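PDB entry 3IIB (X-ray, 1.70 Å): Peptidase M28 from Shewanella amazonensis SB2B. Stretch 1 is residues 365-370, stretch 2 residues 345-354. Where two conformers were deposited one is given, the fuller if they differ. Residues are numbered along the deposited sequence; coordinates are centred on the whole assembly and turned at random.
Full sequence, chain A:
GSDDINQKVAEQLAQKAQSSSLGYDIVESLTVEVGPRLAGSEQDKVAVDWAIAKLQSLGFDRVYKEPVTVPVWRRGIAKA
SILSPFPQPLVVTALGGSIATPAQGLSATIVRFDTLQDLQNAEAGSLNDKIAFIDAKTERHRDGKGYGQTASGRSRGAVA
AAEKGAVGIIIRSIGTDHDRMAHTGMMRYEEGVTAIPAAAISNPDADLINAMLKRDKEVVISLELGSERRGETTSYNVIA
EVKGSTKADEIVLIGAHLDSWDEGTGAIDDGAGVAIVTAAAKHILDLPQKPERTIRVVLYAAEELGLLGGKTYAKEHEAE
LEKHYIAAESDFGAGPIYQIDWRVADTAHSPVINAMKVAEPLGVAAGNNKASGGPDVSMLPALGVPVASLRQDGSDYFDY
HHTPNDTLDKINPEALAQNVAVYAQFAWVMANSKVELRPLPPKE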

# COMPACT_ATOMS: atom_id res chain seq x y z
N ALA A 365 -19.69 0.27 -25.52
CA ALA A 365 -19.58 -0.08 -26.95
C ALA A 365 -20.21 -1.43 -27.23
O ALA A 365 -20.36 -2.26 -26.32
CB ALA A 365 -18.06 -0.09 -27.41
N ALA A 366 -20.60 -1.61 -28.48
CA ALA A 366 -21.04 -2.91 -29.00
C ALA A 366 -19.92 -3.93 -28.87
O ALA A 366 -18.72 -3.63 -29.04
CB ALA A 366 -21.51 -2.78 -30.46
N GLY A 367 -20.31 -5.16 -28.58
CA GLY A 367 -19.38 -6.25 -28.43
C GLY A 367 -19.62 -7.47 -29.26
O GLY A 367 -20.49 -7.52 -30.15
N ASN A 368 -18.81 -8.47 -28.97
CA ASN A 368 -18.79 -9.71 -29.72
C ASN A 368 -19.84 -10.71 -29.23
O ASN A 368 -20.69 -10.37 -28.39
CB ASN A 368 -17.37 -10.32 -29.74
CG ASN A 368 -16.89 -10.75 -28.39
OD1 ASN A 368 -17.58 -11.40 -27.62
ND2 ASN A 368 -15.65 -10.37 -28.07
N ASN A 369 -19.81 -11.92 -29.78
CA ASN A 369 -20.78 -12.98 -29.41
C ASN A 369 -20.08 -14.23 -28.91
O ASN A 369 -20.51 -15.36 -29.17
CB ASN A 369 -21.74 -13.31 -30.57
CG ASN A 369 -23.01 -13.99 -30.10
OD1 ASN A 369 -23.35 -13.96 -28.91
ND2 ASN A 369 -23.70 -14.66 -31.04
N LYS A 370 -18.98 -14.00 -28.20
CA LYS A 370 -18.12 -15.08 -27.65
C LYS A 370 -17.88 -14.92 -26.15
O LYS A 370 -16.90 -15.45 -25.61
CB LYS A 370 -16.79 -15.10 -28.41
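Stretch 2 345-354: ADTAHSPVIN

Stretch 2 leaves A345 in an extended conformation (phi/psi -51/146) and then turns as a helix that runs on beyond N354. Its regular part is documented by V352 N to A348 O at 2.9 Å, I353 N to H349 O at 3.1 Å and N354 N to S350 O at 3.0 Å. The helix is kinked at P351, whose nitrogen, closed into the ring, has no hydrogen to give to the turn before. Stretch 1 is largely extended and passes the helix in the reverse sense: the CA atoms of A366 and I353 are 5.7 Å apart, those of N369 and H349 6.5 Å, so advancing along one chain means going back along the other.

A365 makes no contact. A366 points its CB toward the helix, and that atom lies 3.5 Å from I353 CG2, an apolar contact. At G367 the backbone takes over: its carbonyl O accepts a hydrogen bond from H349 NE2 at 2.9 Å, with an N-H...O angle of 144°, and lies at the edge of the imidazole, near its plane. The same G367 O is 3.7 Å from I353 CD1.

N368 turns its CB away from the helix, and its OD1 instead accepts a hydrogen bond from K370 N (3.0 Å, 161°), bracing the loop locally. Its carbonyl O remains close to the helix, 3.2 Å from H349 NE2.

N369 is the most covered residue of stretch 1. Its CB sits 3.6 Å from the centroid of the H349 ring and only 2° off the ring normal, a CH-pi contact over the face. Farther out, N369 ND2 donates to a water at 2.9 Å, and that water donates to D346 OD1 at 2.7 Å; the direct separation of N369 ND2 and D346 OD1 is 3.9 Å. K370, modelled only to CB, does not touch stretch 2.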

# COMPACT_ATOMS: atom_id res chain seq x y z
N ALA A 345 -27.73 -16.62 -29.38
CA ALA A 345 -27.92 -17.12 -30.72
C ALA A 345 -27.32 -16.17 -31.76
O ALA A 345 -27.36 -14.94 -31.62
CB ALA A 345 -29.44 -17.34 -31.00
N ASP A 346 -26.80 -16.75 -32.84
CA ASP A 346 -26.29 -15.96 -33.93
C ASP A 346 -27.33 -14.93 -34.39
O ASP A 346 -26.98 -13.77 -34.65
CB ASP A 346 -25.86 -16.84 -35.11
CG ASP A 346 -24.56 -17.62 -34.83
OD1 ASP A 346 -23.75 -17.15 -33.99
OD2 ASP A 346 -24.38 -18.68 -35.47
N THR A 347 -28.61 -15.33 -34.46
CA THR A 347 -29.67 -14.46 -34.95
C THR A 347 -30.12 -13.40 -33.92
O THR A 347 -30.86 -12.49 -34.26
CB THR A 347 -30.92 -15.24 -35.40
OG1 THR A 347 -31.41 -16.02 -34.29
CG2 THR A 347 -30.60 -16.14 -36.60
N ALA A 348 -29.69 -13.55 -32.67
CA ALA A 348 -29.94 -12.57 -31.61
C ALA A 348 -28.84 -11.52 -31.47
O ALA A 348 -29.06 -10.52 -30.82
CB ALA A 348 -30.07 -13.29 -30.28
N HIS A 349 -27.65 -11.74 -32.04
CA HIS A 349 -26.49 -10.89 -31.73
C HIS A 349 -26.72 -9.43 -32.12
O HIS A 349 -26.57 -8.54 -31.30
CB HIS A 349 -25.24 -11.41 -32.40
CG HIS A 349 -23.99 -10.68 -32.03
ND1 HIS A 349 -22.93 -10.56 -32.90
CD2 HIS A 349 -23.60 -10.09 -30.87
CE1 HIS A 349 -21.94 -9.92 -32.30
NE2 HIS A 349 -22.33 -9.61 -31.07
N SER A 350 -27.03 -9.16 -33.39
CA SER A 350 -27.24 -7.79 -33.79
C SER A 350 -28.44 -7.18 -33.02
O SER A 350 -28.36 -6.05 -32.59
CB SER A 350 -27.38 -7.67 -35.29
OG SER A 350 -26.18 -8.06 -35.92
N PRO A 351 -29.53 -7.96 -32.83
CA PRO A 351 -30.65 -7.39 -32.02
C PRO A 351 -30.29 -6.97 -30.62
O PRO A 351 -30.70 -5.89 -30.21
CB PRO A 351 -31.71 -8.52 -32.01
CG PRO A 351 -31.54 -9.10 -33.35
CD PRO A 351 -30.01 -9.08 -33.64
N VAL A 352 -29.47 -7.75 -29.90
CA VAL A 352 -29.09 -7.36 -28.52
C VAL A 352 -28.08 -6.21 -28.48
O VAL A 352 -28.16 -5.34 -27.64
CB VAL A 352 -28.66 -8.56 -27.63
CG1 VAL A 352 -29.84 -9.55 -27.47
CG2 VAL A 352 -27.39 -9.27 -28.20
N ILE A 353 -27.16 -6.17 -29.45
CA ILE A 353 -26.27 -5.02 -29.59
C ILE A 353 -27.13 -3.77 -29.74
O ILE A 353 -26.91 -2.77 -29.04
CB ILE A 353 -25.36 -5.17 -30.81
CG1 ILE A 353 -24.26 -6.23 -30.57
CG2 ILE A 353 -24.77 -3.80 -31.22
CD1 ILE A 353 -23.60 -6.63 -31.90
N ASN A 354 -28.09 -3.83 -30.65
CA ASN A 354 -28.98 -2.68 -30.91
C ASN A 354 -29.76 -2.28 -29.64
O ASN A 354 -29.85 -1.09 -29.29
CB ASN A 354 -29.90 -3.02 -32.09
CG ASN A 354 -30.81 -1.85 -32.54
OD1 ASN A 354 -30.36 -0.74 -32.77
ND2 ASN A 354 -32.10 -2.13 -32.67
O HOH W 1 -22.64 -14.66 -33.76